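Local coordinates for protein tRNA-splicing ligase RtcB (Thermus thermophilus, PDB 2EPG) that probably joins RNA ends in a GTP-dependent reaction, linking a 3'-phosphate or 2',3'-cyclic phosphate end to a 5'-hydroxyl end with manganese as cofactor, at residues 116-119 and 120-124; 234-237 and 238-242; 300-303 and 304-307; 308-311 and 312-316; 317-321 and 322-326. One frame throughout, in Å; residues are numbered along the deposited sequence.

Contact 1 of 5, residues 116-119 and 120-124; sequences SHLT and LEDLL
Thr119 and Asp122 meet where strand 110-119 passes straight into helix 120-123. Thr119 sits at the N-cap position. Its backbone N donates to Asp122 OD1 at 3.3 Å. The bond is nearly straight, 164° at the hydrogen, but it reaches the carboxylate oxygen from above the carboxylate plane. The carboxylate thus folds back from the first turn over the N-cap residue. In the other direction Thr119 O takes a weak bond from Asp122 N, 2.9 Å away. Leu123 N also donates to Thr119 O, at 3.3 Å.

The Thr119 hydroxyl turns to a different partner. With chi1 at 66°, OG1 stands between the backbone N and the carbonyl carbon. There Thr119 OG1 donates to Glu121 OE1 at 3.0 Å, using the anti lone pair of that oxygen. Glu121 can present OE1 because its chain bends at chi2 (75°). Two acidic side chains therefore gather at the helix start, where the helix dipole would probably favour negative charge.

Leu118 adds an apolar touch, its CD2 lying 3.7 Å from Asp122 CB. Its side chain also packs on Phe324 and Val241. Leu123 faces Val219 and Val241, on the sheet side. The bond from Thr119 N to the Asp122 carboxylate, three places on, is one half of a capping box at a helix N-terminus.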
loop_
_atom_site.group_PDB
_atom_site.type_symbol
_atom_site.label_atom_id
_atom_site.label_comp_id
_atom_site.label_asym_id
_atom_site.label_seq_id
_atom_site.Cartn_x
_atom_site.Cartn_y
_atom_site.Cartn_z
ATOM N N SER A 116 -2.349 -14.181 14.497
ATOM C CA SER A 116 -1.928 -15.368 15.246
ATOM C C SER A 116 -3.042 -16.039 16.056
ATOM O O SER A 116 -4.171 -15.542 16.101
ATOM C CB SER A 116 -0.818 -14.992 16.216
ATOM O OG SER A 116 -1.375 -14.303 17.325
ATOM N N HIS A 117 -2.706 -17.171 16.678
ATOM C CA HIS A 117 -3.636 -17.907 17.538
ATOM C C HIS A 117 -3.558 -17.379 18.971
ATOM O O HIS A 117 -4.354 -17.765 19.815
ATOM C CB HIS A 117 -3.288 -19.397 17.586
ATOM C CG HIS A 117 -3.644 -20.144 16.345
ATOM N ND1 HIS A 117 -3.014 -21.315 15.979
ATOM C CD2 HIS A 117 -4.583 -19.909 15.400
ATOM C CE1 HIS A 117 -3.550 -21.769 14.859
ATOM N NE2 HIS A 117 -4.505 -20.935 14.487
ATOM N N LEU A 118 -2.600 -16.499 19.239
ATOM C CA LEU A 118 -2.399 -15.958 20.579
ATOM C C LEU A 118 -3.315 -14.811 20.973
ATOM O O LEU A 118 -3.767 -14.027 20.143
ATOM C CB LEU A 118 -0.943 -15.515 20.747
ATOM C CG LEU A 118 0.089 -16.639 20.640
ATOM C CD1 LEU A 118 1.477 -16.081 20.342
ATOM C CD2 LEU A 118 0.084 -17.431 21.936
ATOM N N THR A 119 -3.598 -14.721 22.263
ATOM C CA THR A 119 -4.450 -13.664 22.767
ATOM C C THR A 119 -3.554 -12.747 23.578
ATOM O O THR A 119 -2.435 -13.124 23.936
ATOM C CB THR A 119 -5.575 -14.236 23.646
ATOM O OG1 THR A 119 -5.017 -14.821 24.833
ATOM C CG2 THR A 119 -6.336 -15.307 22.869
ATOM N N LEU A 120 -4.034 -11.544 23.847
ATOM C CA LEU A 120 -3.272 -10.577 24.608
ATOM C C LEU A 120 -2.696 -11.210 25.891
ATOM O O LEU A 120 -1.511 -11.059 26.199
ATOM C CB LEU A 120 -4.175 -9.404 24.969
ATOM C CG LEU A 120 -3.651 -7.964 24.883
ATOM C CD1 LEU A 120 -4.440 -7.127 25.872
ATOM C CD2 LEU A 120 -2.164 -7.880 25.189
ATOM N N GLU A 121 -3.542 -11.925 26.624
ATOM C CA GLU A 121 -3.140 -12.561 27.878
ATOM C C GLU A 121 -1.919 -13.462 27.730
ATOM O O GLU A 121 -1.079 -13.531 28.630
ATOM C CB GLU A 121 -4.301 -13.378 28.462
ATOM C CG GLU A 121 -5.540 -12.563 28.867
ATOM C CD GLU A 121 -6.388 -12.104 27.687
ATOM O OE1 GLU A 121 -6.394 -12.804 26.652
ATOM O OE2 GLU A 121 -7.059 -11.054 27.794
ATOM N N ASP A 122 -1.826 -14.143 26.592
ATOM C CA ASP A 122 -0.721 -15.053 26.319
ATOM C C ASP A 122 0.573 -14.335 26.003
ATOM O O ASP A 122 1.660 -14.848 26.262
ATOM C CB ASP A 122 -1.050 -15.942 25.124
ATOM C CG ASP A 122 -2.271 -16.802 25.349
ATOM O OD1 ASP A 122 -2.924 -17.165 24.339
ATOM O OD2 ASP A 122 -2.568 -17.128 26.526
ATOM N N LEU A 123 0.456 -13.136 25.455
ATOM C CA LEU A 123 1.627 -12.383 25.027
ATOM C C LEU A 123 2.290 -11.466 26.047
ATOM O O LEU A 123 3.517 -11.455 26.180
ATOM C CB LEU A 123 1.263 -11.546 23.804
ATOM C CG LEU A 123 2.464 -10.890 23.143
ATOM C CD1 LEU A 123 2.990 -11.865 22.110
ATOM C CD2 LEU A 123 2.078 -9.579 22.485
ATOM N N LEU A 124 1.471 -10.689 26.741
ATOM C CA LEU A 124 1.937 -9.726 27.715
ATOM C C LEU A 124 3.089 -10.175 28.609
ATOM O O LEU A 124 4.074 -9.458 28.757
ATOM C CB LEU A 124 0.749 -9.259 28.561
ATOM C CG LEU A 124 0.447 -7.759 28.534
ATOM C CD1 LEU A 124 0.660 -7.206 27.135
ATOM C CD2 LEU A 124 -0.982 -7.522 28.995
#

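Contact 2 of 5, residues 234-237 and 238-242; sequences FGLF and KGQVT
The Phe237 ring and the Gln240 side-chain amide lie stacked, their planes 17° apart. Gln240 CB sits over the centre of one ring face, 3.3 Å from the Phe237 ring centroid, in a CH-pi contact. Gln240 CG continues across that face, 3.5 Å from Phe237 CE2. The ring's edge meets the backbone: Lys238 O lies near its plane, 3.3 Å from Phe237 CD1. Phe237 chi1 is 64°, which sets CG between the backbone N and the carbonyl carbon and brings the ring over the turn.

That turn is a type II beta turn from Phe237 to Gln240, leading from the loop after helix 228-234 into strand 240-247. Gly239 holds its third position with positive phi. A CB there would be jammed against the preceding carbonyl oxygen. Gly235, a little earlier, ends helix 228-234 in a Schellman motif.

Gln240 extends back along the loop and grips it with both ends of its amide. Gln240 NE2 donates to Gly235 O at 3.1 Å, in the plane of that carbonyl. Gln240 OE1 accepts from Phe237 N at 3.0 Å, the donor lying 47° above the side-chain carbonyl plane. These bonds probably limit rotation of the amide. NE2 has a further partner in Ser116 O on strand 110-119. Leu236 CD2 approaches the same amide, 3.3 Å from Gln240 OE1. Leu236 also packs on Val222 and Ala477.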
loop_
_atom_site.group_PDB
_atom_site.type_symbol
_atom_site.label_atom_id
_atom_site.label_comp_id
_atom_site.label_asym_id
_atom_site.label_seq_id
_atom_site.Cartn_x
_atom_site.Cartn_y
_atom_site.Cartn_z
ATOM N N PHE A 234 -12.054 -13.338 7.877
ATOM C CA PHE A 234 -10.636 -12.939 7.874
ATOM C C PHE A 234 -9.863 -13.604 9.010
ATOM O O PHE A 234 -8.649 -13.420 9.120
ATOM C CB PHE A 234 -10.459 -11.414 8.047
ATOM C CG PHE A 234 -10.890 -10.591 6.862
ATOM C CD1 PHE A 234 -11.245 -11.194 5.651
ATOM C CD2 PHE A 234 -10.963 -9.201 6.968
ATOM C CE1 PHE A 234 -11.676 -10.434 4.568
ATOM C CE2 PHE A 234 -11.393 -8.423 5.894
ATOM C CZ PHE A 234 -11.753 -9.037 4.686
ATOM N N GLY A 235 -10.563 -14.339 9.871
ATOM C CA GLY A 235 -9.893 -14.995 10.981
ATOM C C GLY A 235 -9.453 -14.024 12.067
ATOM O O GLY A 235 -8.377 -14.183 12.650
ATOM N N LEU A 236 -10.269 -13.006 12.324
ATOM C CA LEU A 236 -9.967 -12.011 13.348
ATOM C C LEU A 236 -10.908 -12.151 14.551
ATOM O O LEU A 236 -12.078 -12.488 14.389
ATOM C CB LEU A 236 -10.126 -10.598 12.769
ATOM C CG LEU A 236 -9.024 -10.056 11.860
ATOM C CD1 LEU A 236 -9.455 -8.717 11.237
ATOM C CD2 LEU A 236 -7.739 -9.880 12.699
ATOM N N PHE A 237 -10.390 -11.912 15.752
ATOM C CA PHE A 237 -11.205 -11.948 16.970
ATOM C C PHE A 237 -10.616 -10.994 18.011
ATOM O O PHE A 237 -9.413 -10.750 18.034
ATOM C CB PHE A 237 -11.339 -13.381 17.535
ATOM C CG PHE A 237 -10.047 -13.996 17.998
ATOM C CD1 PHE A 237 -9.630 -13.860 19.320
ATOM C CD2 PHE A 237 -9.272 -14.751 17.124
ATOM C CE1 PHE A 237 -8.461 -14.474 19.772
ATOM C CE2 PHE A 237 -8.100 -15.369 17.562
ATOM C CZ PHE A 237 -7.695 -15.230 18.891
ATOM N N LYS A 238 -11.472 -10.443 18.861
ATOM C CA LYS A 238 -11.036 -9.487 19.868
ATOM C C LYS A 238 -10.041 -10.127 20.828
ATOM O O LYS A 238 -10.203 -11.280 21.237
ATOM C CB LYS A 238 -12.256 -8.938 20.618
ATOM C CG LYS A 238 -11.937 -7.862 21.652
ATOM C CD LYS A 238 -13.215 -7.203 22.127
ATOM C CE LYS A 238 -12.961 -6.269 23.287
ATOM N NZ LYS A 238 -14.220 -5.589 23.671
ATOM N N GLY A 239 -8.991 -9.382 21.158
ATOM C CA GLY A 239 -7.973 -9.904 22.045
ATOM C C GLY A 239 -6.895 -10.640 21.277
ATOM O O GLY A 239 -5.841 -10.965 21.813
ATOM N N GLN A 240 -7.144 -10.895 20.002
ATOM C CA GLN A 240 -6.169 -11.605 19.182
ATOM C C GLN A 240 -4.905 -10.783 18.887
ATOM O O GLN A 240 -4.973 -9.576 18.621
ATOM C CB GLN A 240 -6.829 -12.040 17.879
ATOM C CG GLN A 240 -5.888 -12.678 16.882
ATOM C CD GLN A 240 -6.545 -12.790 15.539
ATOM O OE1 GLN A 240 -7.428 -11.997 15.214
ATOM N NE2 GLN A 240 -6.120 -13.764 14.739
ATOM N N VAL A 241 -3.752 -11.445 18.940
ATOM C CA VAL A 241 -2.459 -10.800 18.678
ATOM C C VAL A 241 -2.166 -10.737 17.164
ATOM O O VAL A 241 -2.310 -11.733 16.451
ATOM C CB VAL A 241 -1.298 -11.578 19.380
ATOM C CG1 VAL A 241 0.053 -11.033 18.936
ATOM C CG2 VAL A 241 -1.408 -11.441 20.886
ATOM N N THR A 242 -1.781 -9.564 16.666
ATOM C CA THR A 242 -1.439 -9.432 15.251
ATOM C C THR A 242 -0.105 -8.700 15.132
ATOM O O THR A 242 0.388 -8.109 16.098
ATOM C CB THR A 242 -2.517 -8.639 14.443
ATOM O OG1 THR A 242 -2.591 -7.294 14.924
ATOM C CG2 THR A 242 -3.898 -9.289 14.583
#

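Contact 3 of 5, residues 300-303 and 304-307; sequences AANF and AFAN
Phe303 and Asn307 meet through the backbone, one helical turn apart, and their side chains leave the helix with matching first torsions. In each, CG is anti to the backbone N (179° and -174°). Phe303 thus sends its ring outward to Leu252 and Leu160. Asn307 CB rests 3.5 Å from Phe303 O. The Asn307 amide reaches other parts of the chain, with OD1 accepting from Gly208 N and ND2 donating to Thr209 O. Both sides of this buried amide are therefore satisfied, which would hold it in one orientation.

Phe305 takes the other course. Its chi1 of -84° places CG beside its own N and turns the ring back along the preceding turn. Phe305 CD1 comes to 3.5 Å from Ala301 O, which lies obliquely to the ring. Ala301 O accepts from Phe305 N at 2.8 Å and also from Asn108 ND2. The Phe305 ring touches Asn108, Ile181 and Asp336 as well.

The alanine methyls lie close to the helix backbone. Ala304 CB is 3.5 Å from Ala301 O, and the residue also touches Asn108. Ala306 CB lies 3.5 Å from Phe303 O, and the methyl touches Ile159. Four regular backbone bonds run through the segment, from Ala304 N to Ala300 O onward to Asn307 N to Phe303 O. This is the buried middle of alpha-helix 288-321, passing close to Asp106 and His215, which are predicted manganese ligands.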
loop_
_atom_site.group_PDB
_atom_site.type_symbol
_atom_site.label_atom_id
_atom_site.label_comp_id
_atom_site.label_asym_id
_atom_site.label_seq_id
_atom_site.Cartn_x
_atom_site.Cartn_y
_atom_site.Cartn_z
ATOM N N ALA A 300 10.524 -3.477 -8.949
ATOM C CA ALA A 300 10.647 -2.848 -7.652
ATOM C C ALA A 300 9.514 -3.359 -6.741
ATOM O O ALA A 300 9.733 -3.665 -5.570
ATOM C CB ALA A 300 10.564 -1.337 -7.805
ATOM N N ALA A 301 8.303 -3.454 -7.283
ATOM C CA ALA A 301 7.180 -3.931 -6.484
ATOM C C ALA A 301 7.426 -5.361 -5.987
ATOM O O ALA A 301 7.143 -5.677 -4.839
ATOM C CB ALA A 301 5.879 -3.860 -7.304
ATOM N N ASN A 302 7.949 -6.219 -6.853
ATOM C CA ASN A 302 8.215 -7.605 -6.481
ATOM C C ASN A 302 9.262 -7.667 -5.387
ATOM O O ASN A 302 9.230 -8.555 -4.532
ATOM C CB ASN A 302 8.675 -8.416 -7.708
ATOM C CG ASN A 302 7.564 -8.604 -8.725
ATOM O OD1 ASN A 302 7.800 -8.985 -9.888
ATOM N ND2 ASN A 302 6.336 -8.355 -8.289
ATOM N N PHE A 303 10.189 -6.717 -5.417
ATOM C CA PHE A 303 11.230 -6.652 -4.413
ATOM C C PHE A 303 10.580 -6.284 -3.085
ATOM O O PHE A 303 10.880 -6.873 -2.038
ATOM C CB PHE A 303 12.280 -5.600 -4.794
ATOM C CG PHE A 303 13.386 -5.461 -3.781
ATOM C CD1 PHE A 303 14.303 -6.486 -3.588
ATOM C CD2 PHE A 303 13.498 -4.314 -3.010
ATOM C CE1 PHE A 303 15.319 -6.366 -2.642
ATOM C CE2 PHE A 303 14.507 -4.187 -2.061
ATOM C CZ PHE A 303 15.419 -5.217 -1.878
ATOM N N ALA A 304 9.674 -5.314 -3.128
ATOM C CA ALA A 304 8.980 -4.897 -1.905
ATOM C C ALA A 304 8.148 -6.066 -1.368
ATOM O O ALA A 304 8.094 -6.297 -0.163
ATOM C CB ALA A 304 8.078 -3.666 -2.180
ATOM N N PHE A 305 7.488 -6.807 -2.252
ATOM C CA PHE A 305 6.707 -7.946 -1.783
ATOM C C PHE A 305 7.624 -8.942 -1.057
ATOM O O PHE A 305 7.277 -9.454 -0.002
ATOM C CB PHE A 305 6.016 -8.655 -2.958
ATOM C CG PHE A 305 4.698 -8.031 -3.368
ATOM C CD1 PHE A 305 4.404 -7.822 -4.713
ATOM C CD2 PHE A 305 3.743 -7.680 -2.412
ATOM C CE1 PHE A 305 3.190 -7.275 -5.106
ATOM C CE2 PHE A 305 2.526 -7.133 -2.791
ATOM C CZ PHE A 305 2.246 -6.928 -4.144
ATOM N N ALA A 306 8.802 -9.200 -1.626
ATOM C CA ALA A 306 9.765 -10.147 -1.053
ATOM C C ALA A 306 10.307 -9.657 0.262
ATOM O O ALA A 306 10.536 -10.435 1.189
ATOM C CB ALA A 306 10.912 -10.382 -2.027
ATOM N N ASN A 307 10.527 -8.356 0.340
ATOM C CA ASN A 307 11.038 -7.753 1.555
ATOM C C ASN A 307 10.079 -7.991 2.729
ATOM O O ASN A 307 10.511 -8.315 3.842
ATOM C CB ASN A 307 11.242 -6.248 1.344
ATOM C CG ASN A 307 11.907 -5.592 2.530
ATOM O OD1 ASN A 307 12.868 -6.127 3.073
ATOM N ND2 ASN A 307 11.412 -4.427 2.934
#

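Contact 4 of 5, residues 308-311 and 312-316; sequences RQLI and AHFVR
A first torsion of -60° puts Phe314 CG beside its own backbone N and swings the ring back to Leu310, one turn earlier. Leu310 has an unusual chi1 of -131°, off the staggered positions, and with it Leu310 CD2 comes to 3.3 Å from Phe314 CZ. Leu310 CD1 is farther off, 4.0 Å from Phe314 CZ. The methyls thus meet the outer end of the ring. Leu310 O lies over one face of the Phe314 ring, offset toward the rim, 3.5 Å from Phe314 CG. Leu310 O also accepts from Phe314 N at 3.1 Å. An alanine in place of Phe314 would remove the ring and is likely to leave a gap beside Leu310, Val138 and Pro139.

These residues belong to alpha-helix 288-321, which packs against strands 110-119, 216-225 and 240-247. Ile311 and Val315 occupy its sheet-facing side. Ile311 CG2 and Val315 CG2 are 4.3 Å apart, and both residues touch Leu217, a predicted GMP-binding residue. Val315 CG2 also lies 3.3 Å from Ile311 O. Ala312 touches Ile245 and Leu114, its CB 3.4 Å from Gln309 O.

Arg308, Gln309 and Arg316 are buried too, with partners elsewhere. Arg308 reaches Asp336 in a salt bridge, and its NH2 donates to Thr247 O and Asn108 O. Gln309 and Arg316 converge on Asp177 OD1, while Gln309 OE1 accepts from Arg112 and Arg316 NH1 donates to Leu331 O.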
loop_
_atom_site.group_PDB
_atom_site.type_symbol
_atom_site.label_atom_id
_atom_site.label_comp_id
_atom_site.label_asym_id
_atom_site.label_seq_id
_atom_site.Cartn_x
_atom_site.Cartn_y
_atom_site.Cartn_z
ATOM N N ARG A 308 8.781 -7.807 2.491
ATOM C CA ARG A 308 7.808 -8.013 3.554
ATOM C C ARG A 308 7.721 -9.507 3.876
ATOM O O ARG A 308 7.567 -9.894 5.036
ATOM C CB ARG A 308 6.437 -7.451 3.149
ATOM C CG ARG A 308 6.409 -5.913 3.091
ATOM C CD ARG A 308 4.985 -5.338 3.101
ATOM N NE ARG A 308 4.234 -5.574 1.867
ATOM C CZ ARG A 308 4.211 -4.752 0.822
ATOM N NH1 ARG A 308 3.491 -5.062 -0.240
ATOM N NH2 ARG A 308 4.907 -3.619 0.831
ATOM N N GLN A 309 7.826 -10.347 2.852
ATOM C CA GLN A 309 7.777 -11.778 3.067
ATOM C C GLN A 309 8.944 -12.190 3.969
ATOM O O GLN A 309 8.753 -12.969 4.905
ATOM C CB GLN A 309 7.858 -12.528 1.731
ATOM C CG GLN A 309 7.912 -14.052 1.872
ATOM C CD GLN A 309 6.640 -14.646 2.509
ATOM O OE1 GLN A 309 5.520 -14.282 2.147
ATOM N NE2 GLN A 309 6.820 -15.571 3.440
ATOM N N LEU A 310 10.136 -11.643 3.711
ATOM C CA LEU A 310 11.320 -11.989 4.504
ATOM C C LEU A 310 11.147 -11.541 5.937
ATOM O O LEU A 310 11.458 -12.271 6.869
ATOM C CB LEU A 310 12.597 -11.331 3.940
ATOM C CG LEU A 310 13.845 -12.212 3.731
ATOM C CD1 LEU A 310 15.105 -11.335 3.656
ATOM C CD2 LEU A 310 13.982 -13.241 4.846
ATOM N N ILE A 311 10.660 -10.323 6.117
ATOM C CA ILE A 311 10.454 -9.803 7.460
ATOM C C ILE A 311 9.468 -10.688 8.217
ATOM O O ILE A 311 9.661 -10.978 9.396
ATOM C CB ILE A 311 9.947 -8.346 7.410
ATOM C CG1 ILE A 311 11.049 -7.447 6.824
ATOM C CG2 ILE A 311 9.580 -7.858 8.824
ATOM C CD1 ILE A 311 10.620 -6.021 6.532
ATOM N N ALA A 312 8.421 -11.133 7.534
ATOM C CA ALA A 312 7.427 -11.993 8.169
ATOM C C ALA A 312 8.092 -13.284 8.638
ATOM O O ALA A 312 7.766 -13.801 9.708
ATOM C CB ALA A 312 6.289 -12.303 7.195
ATOM N N HIS A 313 9.031 -13.798 7.846
ATOM C CA HIS A 313 9.740 -15.025 8.218
ATOM C C HIS A 313 10.508 -14.782 9.520
ATOM O O HIS A 313 10.467 -15.607 10.433
ATOM C CB HIS A 313 10.715 -15.455 7.102
ATOM C CG HIS A 313 11.473 -16.710 7.414
ATOM N ND1 HIS A 313 10.880 -17.957 7.434
ATOM C CD2 HIS A 313 12.772 -16.907 7.749
ATOM C CE1 HIS A 313 11.780 -18.866 7.766
ATOM N NE2 HIS A 313 12.935 -18.256 7.964
ATOM N N PHE A 314 11.199 -13.643 9.600
ATOM C CA PHE A 314 11.949 -13.288 10.798
ATOM C C PHE A 314 11.025 -13.053 11.986
ATOM O O PHE A 314 11.407 -13.297 13.119
ATOM C CB PHE A 314 12.790 -12.006 10.591
ATOM C CG PHE A 314 13.813 -12.102 9.487
ATOM C CD1 PHE A 314 14.372 -13.331 9.126
ATOM C CD2 PHE A 314 14.248 -10.951 8.830
ATOM C CE1 PHE A 314 15.352 -13.413 8.124
ATOM C CE2 PHE A 314 15.228 -11.013 7.831
ATOM C CZ PHE A 314 15.782 -12.253 7.475
ATOM N N VAL A 315 9.817 -12.547 11.737
ATOM C CA VAL A 315 8.897 -12.302 12.829
ATOM C C VAL A 315 8.539 -13.651 13.442
ATOM O O VAL A 315 8.538 -13.807 14.665
ATOM C CB VAL A 315 7.622 -11.572 12.353
ATOM C CG1 VAL A 315 6.522 -11.664 13.418
ATOM C CG2 VAL A 315 7.947 -10.101 12.066
ATOM N N ARG A 316 8.244 -14.629 12.596
ATOM C CA ARG A 316 7.929 -15.945 13.108
ATOM C C ARG A 316 9.115 -16.446 13.936
ATOM O O ARG A 316 8.914 -17.000 15.014
ATOM C CB ARG A 316 7.619 -16.903 11.954
ATOM C CG ARG A 316 6.264 -16.614 11.302
ATOM C CD ARG A 316 6.072 -17.314 9.972
ATOM N NE ARG A 316 4.721 -17.089 9.447
ATOM C CZ ARG A 316 4.415 -17.134 8.160
ATOM N NH1 ARG A 316 3.166 -16.921 7.759
ATOM N NH2 ARG A 316 5.367 -17.382 7.264
#

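Contact 5 of 5, residues 317-321 and 322-326; sequences EAFEK and VGFTP
Phe319 and Phe324 are joined by the backbone bonds of a Schellman motif, which ends helix 288-321. Phe324 N donates to Phe319 O at 3.1 Å, and Gly323 N to Glu320 O at 3.0 Å. Both donors stand above the carbonyl planes, the second by 64°, as the chain wraps over the last turn. Gly323 is the C-prime residue, with phi at 113°. A CB there would run into the carbonyl oxygen of Val322. Val322 N makes weak bonds to Ala318 O and Phe319 O. Phe319 O is also near the plane of the Phe324 ring, at its edge.

Apolar contacts sit on the buried side. Phe319 CD1 and Phe324 CD1 are 4.2 Å apart, the Phe324 atom lying oblique to the Phe319 ring. Both rings also touch Leu118 and His329.

Among the polar groups, Arg126 adds a cation-pi contact to Phe324 and donates to Val322 O. Thr325 is the N-cap of helix 326-329, its OG1 bonded to Asp328 OD2. Glu320 chi1 of -72° sets CG beside the backbone N, and the extended chain beyond carries Glu320 OE2 to 3.3 Å from Pro326 CG. OE2 is also hydrogen-bonded to His329 NE2. An alanine at Glu320 would probably leave His329 NE2 without this acceptor and Pro326 CG without this neighbour. The backbone at this point makes a CA-H...O contact, Glu320 CA lying 3.0 Å from Phe324 O.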
loop_
_atom_site.group_PDB
_atom_site.type_symbol
_atom_site.label_atom_id
_atom_site.label_comp_id
_atom_site.label_asym_id
_atom_site.label_seq_id
_atom_site.Cartn_x
_atom_site.Cartn_y
_atom_site.Cartn_z
ATOM N N GLU A 317 10.343 -16.221 13.457
ATOM C CA GLU A 317 11.534 -16.671 14.183
ATOM C C GLU A 317 11.648 -15.998 15.543
ATOM O O GLU A 317 12.115 -16.599 16.507
ATOM C CB GLU A 317 12.809 -16.405 13.379
ATOM C CG GLU A 317 12.864 -17.140 12.044
ATOM C CD GLU A 317 14.188 -16.933 11.310
ATOM O OE1 GLU A 317 14.753 -15.819 11.413
ATOM O OE2 GLU A 317 14.645 -17.878 10.625
ATOM N N ALA A 318 11.216 -14.751 15.629
ATOM C CA ALA A 318 11.277 -14.052 16.896
ATOM C C ALA A 318 10.267 -14.625 17.894
ATOM O O ALA A 318 10.584 -14.779 19.070
ATOM C CB ALA A 318 11.034 -12.565 16.688
ATOM N N PHE A 319 9.059 -14.959 17.443
ATOM C CA PHE A 319 8.069 -15.504 18.374
ATOM C C PHE A 319 8.569 -16.834 18.921
ATOM O O PHE A 319 8.513 -17.087 20.123
ATOM C CB PHE A 319 6.709 -15.701 17.692
ATOM C CG PHE A 319 5.843 -14.462 17.680
ATOM C CD1 PHE A 319 4.667 -14.416 18.422
ATOM C CD2 PHE A 319 6.195 -13.349 16.921
ATOM C CE1 PHE A 319 3.841 -13.272 18.410
ATOM C CE2 PHE A 319 5.381 -12.204 16.904
ATOM C CZ PHE A 319 4.205 -12.169 17.649
ATOM N N GLU A 320 9.081 -17.670 18.029
ATOM C CA GLU A 320 9.597 -18.971 18.413
ATOM C C GLU A 320 10.810 -18.861 19.357
ATOM O O GLU A 320 10.933 -19.624 20.308
ATOM C CB GLU A 320 9.955 -19.757 17.152
ATOM C CG GLU A 320 8.743 -20.222 16.392
ATOM C CD GLU A 320 9.022 -20.482 14.930
ATOM O OE1 GLU A 320 10.211 -20.599 14.567
ATOM O OE2 GLU A 320 8.045 -20.573 14.146
ATOM N N LYS A 321 11.689 -17.902 19.095
ATOM C CA LYS A 321 12.873 -17.702 19.922
ATOM C C LYS A 321 12.488 -17.440 21.384
ATOM O O LYS A 321 13.206 -17.838 22.301
ATOM C CB LYS A 321 13.692 -16.527 19.364
ATOM C CG LYS A 321 15.164 -16.511 19.758
ATOM C CD LYS A 321 15.343 -16.082 21.196
ATOM C CE LYS A 321 16.812 -16.052 21.595
ATOM N NZ LYS A 321 16.974 -15.711 23.044
ATOM N N VAL A 322 11.351 -16.787 21.611
ATOM C CA VAL A 322 10.929 -16.496 22.977
ATOM C C VAL A 322 9.979 -17.524 23.578
ATOM O O VAL A 322 9.386 -17.278 24.629
ATOM C CB VAL A 322 10.277 -15.110 23.096
ATOM C CG1 VAL A 322 11.297 -14.026 22.728
ATOM C CG2 VAL A 322 9.052 -15.036 22.200
ATOM N N GLY A 323 9.815 -18.664 22.910
ATOM C CA GLY A 323 8.973 -19.701 23.472
ATOM C C GLY A 323 7.672 -20.092 22.804
ATOM O O GLY A 323 7.092 -21.111 23.170
ATOM N N PHE A 324 7.192 -19.303 21.848
ATOM C CA PHE A 324 5.947 -19.657 21.183
ATOM C C PHE A 324 6.261 -20.549 19.997
ATOM O O PHE A 324 6.876 -20.100 19.025
ATOM C CB PHE A 324 5.206 -18.406 20.700
ATOM C CG PHE A 324 4.768 -17.497 21.803
ATOM C CD1 PHE A 324 5.469 -16.331 22.080
ATOM C CD2 PHE A 324 3.648 -17.798 22.563
ATOM C CE1 PHE A 324 5.063 -15.477 23.096
ATOM C CE2 PHE A 324 3.227 -16.950 23.585
ATOM C CZ PHE A 324 3.937 -15.783 23.854
ATOM N N THR A 325 5.833 -21.809 20.070
ATOM C CA THR A 325 6.069 -22.757 18.988
ATOM C C THR A 325 5.196 -22.398 17.789
ATOM O O THR A 325 4.252 -21.624 17.913
ATOM C CB THR A 325 5.706 -24.196 19.408
ATOM O OG1 THR A 325 4.313 -24.252 19.738
ATOM C CG2 THR A 325 6.531 -24.633 20.627
ATOM N N PRO A 326 5.495 -22.968 16.614
ATOM C CA PRO A 326 4.696 -22.670 15.428
ATOM C C PRO A 326 3.219 -22.948 15.654
ATOM O O PRO A 326 2.368 -22.223 15.152
ATOM C CB PRO A 326 5.310 -23.576 14.364
ATOM C CG PRO A 326 6.751 -23.541 14.722
ATOM C CD PRO A 326 6.697 -23.738 16.243
#

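How the contacts relate
Contacts 3, 4 and 5 follow one another along helix 288-321. The first two are buried and the third is its partly exposed end. Contacts 1 and 2 are also partly buried, at the ends of neighbouring antiparallel strands, and Leu120 N and Gly239 O probably hydrogen-bond between them, 2.8 Å apart. Contact 5 meets contact 1 through packing, with Leu118 CD1 3.5 Å from Phe324 CD2. Contact 3, by contrast, is about 18 Å from contact 1 at the nearest atoms. The chemistry follows position. Regular helix bonds and alanine packing mark contact 3. Apolar contacts mark contact 4, whose buried arginines pair with other parts of the chain. Capping bonds mark contacts 1 and 5, and a side-chain amide bracing a turn marks contact 2.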